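Local structure of 5' nucleotidase family protein (Staphylococcus aureus subsp. aureus, 4Q7F) at residues A[441-446]-A[454-459]. The protein belongs to the 5'-nucleotidase family, joining a calcineurin-like metallophosphoesterase domain that holds manganese and magnesium to a C-terminal 5'-nucleotidase domain. Residues are numbered along the deposited sequence; the frame is centred on the assembly and turned at random. Where two conformers were deposited one is given.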
loop_
_atom_site.group_PDB
_atom_site.type_symbol
_atom_site.label_atom_id
_atom_site.label_comp_id
_atom_site.label_asym_id
_atom_site.label_seq_id
_atom_site.Cartn_x
_atom_site.Cartn_y
_atom_site.Cartn_z
ATOM N N SER A 441 -30.233 -1.423 0.688
ATOM C CA SER A 441 -30.462 -0.510 -0.407
ATOM C C SER A 441 -30.435 0.896 0.178
ATOM O O SER A 441 -30.794 1.096 1.341
ATOM C CB SER A 441 -31.788 -0.799 -1.135
ATOM O OG SER A 441 -32.880 -0.563 -0.299
ATOM N N TYR A 442 -30.020 1.859 -0.638
ATOM C CA TYR A 442 -29.835 3.250 -0.198
ATOM C C TYR A 442 -29.682 4.220 -1.357
ATOM O O TYR A 442 -29.424 3.842 -2.499
ATOM C CB TYR A 442 -28.598 3.349 0.715
ATOM C CG TYR A 442 -27.333 2.755 0.111
ATOM C CD1 TYR A 442 -27.112 1.377 0.127
ATOM C CD2 TYR A 442 -26.337 3.565 -0.450
ATOM C CE1 TYR A 442 -25.955 0.823 -0.429
ATOM C CE2 TYR A 442 -25.186 3.013 -1.000
ATOM C CZ TYR A 442 -24.997 1.639 -0.983
ATOM O OH TYR A 442 -23.839 1.087 -1.531
ATOM N N THR A 443 -29.838 5.490 -1.026
ATOM C CA THR A 443 -29.756 6.568 -1.954
ATOM C C THR A 443 -28.733 7.536 -1.393
ATOM O O THR A 443 -28.797 7.904 -0.209
ATOM C CB THR A 443 -31.100 7.331 -2.050
ATOM O OG1 THR A 443 -32.132 6.454 -2.517
ATOM C CG2 THR A 443 -30.968 8.508 -3.010
ATOM N N ILE A 444 -27.754 7.903 -2.217
ATOM C CA ILE A 444 -26.755 8.887 -1.834
ATOM C C ILE A 444 -27.058 10.185 -2.570
ATOM O O ILE A 444 -27.185 10.179 -3.784
ATOM C CB ILE A 444 -25.323 8.421 -2.180
ATOM C CG1 ILE A 444 -24.913 7.222 -1.308
ATOM C CG2 ILE A 444 -24.364 9.567 -1.953
ATOM C CD1 ILE A 444 -23.554 6.598 -1.691
ATOM N N HIS A 445 -27.190 11.279 -1.827
ATOM C CA HIS A 445 -27.436 12.616 -2.379
ATOM C C HIS A 445 -26.151 13.420 -2.238
ATOM O O HIS A 445 -25.903 14.020 -1.201
ATOM C CB HIS A 445 -28.574 13.315 -1.631
ATOM C CG HIS A 445 -29.924 12.747 -1.928
ATOM N ND1 HIS A 445 -30.644 13.107 -3.042
ATOM C CD2 HIS A 445 -30.682 11.840 -1.271
ATOM C CE1 HIS A 445 -31.788 12.451 -3.064
ATOM N NE2 HIS A 445 -31.840 11.685 -1.993
ATOM N N VAL A 446 -25.356 13.454 -3.301
ATOM C CA VAL A 446 -24.011 14.082 -3.266
ATOM C C VAL A 446 -24.060 15.603 -3.026
ATOM O O VAL A 446 -23.165 16.154 -2.436
ATOM C CB VAL A 446 -23.212 13.722 -4.535
ATOM C CG1 VAL A 446 -21.755 14.190 -4.419
ATOM C CG2 VAL A 446 -23.256 12.207 -4.748
ATOM N N VAL A 454 -26.908 10.019 3.036
ATOM C CA VAL A 454 -27.518 8.701 2.850
ATOM C C VAL A 454 -29.006 8.742 3.250
ATOM O O VAL A 454 -29.321 9.174 4.317
ATOM C CB VAL A 454 -26.790 7.632 3.652
ATOM C CG1 VAL A 454 -27.452 6.270 3.465
ATOM C CG2 VAL A 454 -25.320 7.555 3.237
ATOM N N SER A 455 -29.867 8.306 2.337
ATOM C CA SER A 455 -31.316 8.286 2.513
ATOM C C SER A 455 -31.888 6.955 2.065
ATOM O O SER A 455 -31.209 6.150 1.402
ATOM C CB SER A 455 -31.950 9.380 1.664
ATOM O OG SER A 455 -31.649 10.662 2.168
ATOM N N ASN A 456 -33.141 6.742 2.442
ATOM C CA ASN A 456 -33.927 5.579 2.034
ATOM C C ASN A 456 -33.318 4.209 2.370
ATOM O O ASN A 456 -33.491 3.255 1.599
ATOM C CB ASN A 456 -34.169 5.669 0.520
ATOM C CG ASN A 456 -34.742 7.011 0.096
ATOM O OD1 ASN A 456 -34.125 7.730 -0.709
ATOM N ND2 ASN A 456 -35.917 7.380 0.658
HETATM N N MSE A 457 -32.657 4.090 3.523
HETATM C CA MSE A 457 -31.986 2.818 3.869
HETATM C C MSE A 457 -32.982 1.720 4.167
HETATM O O MSE A 457 -33.873 1.910 4.968
HETATM C CB MSE A 457 -31.082 2.968 5.085
HETATM C CG MSE A 457 -29.832 3.770 4.808
HETATM SE SE MSE A 457 -28.713 3.723 6.430
HETATM C CE MSE A 457 -28.314 1.817 6.427
HETATM N N MSE A 458 -32.818 0.561 3.536
HETATM C CA MSE A 458 -33.724 -0.554 3.744
HETATM C C MSE A 458 -32.989 -1.851 3.744
HETATM O O MSE A 458 -32.173 -2.106 2.867
HETATM C CB MSE A 458 -34.787 -0.658 2.646
HETATM C CG MSE A 458 -35.600 0.616 2.510
HETATM SE SE MSE A 458 -36.969 0.703 3.920
HETATM C CE MSE A 458 -38.330 -0.297 2.920
ATOM N N ILE A 459 -33.320 -2.691 4.722
ATOM C CA ILE A 459 -32.733 -4.023 4.883
ATOM C C ILE A 459 -33.914 -4.997 4.910
ATOM O O ILE A 459 -34.648 -5.055 5.884
ATOM C CB ILE A 459 -31.882 -4.098 6.167
ATOM C CG1 ILE A 459 -30.729 -3.102 6.060
ATOM C CG2 ILE A 459 -31.343 -5.520 6.388
ATOM C CD1 ILE A 459 -29.899 -2.931 7.310
HETATM O O HOH W 1 -33.693 1.671 -0.687
HETATM O O HOH W 2 -34.066 10.537 -0.858
#
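Ser441 and Thr443 pair with Met458 and Ser455 in an antiparallel beta hairpin, the axes of strands 441-445 and 454-459 approaching to 4.6 Å with their directions 167° apart. Each pair carries two backbone hydrogen bonds: Ser441 and Met458 exchange N-H and O in both directions, as do Thr443 and Ser455, whose Ser455 N to Thr443 O bond measures 2.8 Å. Between the paired positions one residue, Tyr442, faces two, Asn456 and Met457, which defines a beta bulge. The extra residue is accommodated at Asn456, where positive phi and psi depart from extended geometry, and Met457 CA directs its hydrogen at Ser441 O.

At the bulge, the side chains of Thr443 and Asn456 cross obliquely. With chi1 -61°, Thr443 OG1 lies anti to its carbonyl carbon and donates to Asn456 OD1 at 3.0 Å; the donor is tilted 19° from the amide carbonyl plane. A water that also bonds His445 NE2 donates to the same OD1, giving this oxygen two partners, while His445 ND1 bonds Lys527 O at the chain terminus. Nearby, the edge of the His445 ring meets Ser455, CD2 lying 3.8 Å from OG.

Apolar contacts come from Tyr442 CB, which touches Val454 CG1 at 4.2 Å and the CG of selenomethionine Met457, while the phenol ring leads away to lie nearly parallel to that of Phe523. Val454 and Met457 rest on helix 397-408, and strand 522-526 flanks 441-445, placing the hairpin within a four-stranded sheet packed against that helix in the C-terminal domain.

A second water donates to Asn456 O at 2.8 Å, and at the far end Ser441 OG comes within 3.5 Å of Met458 CB.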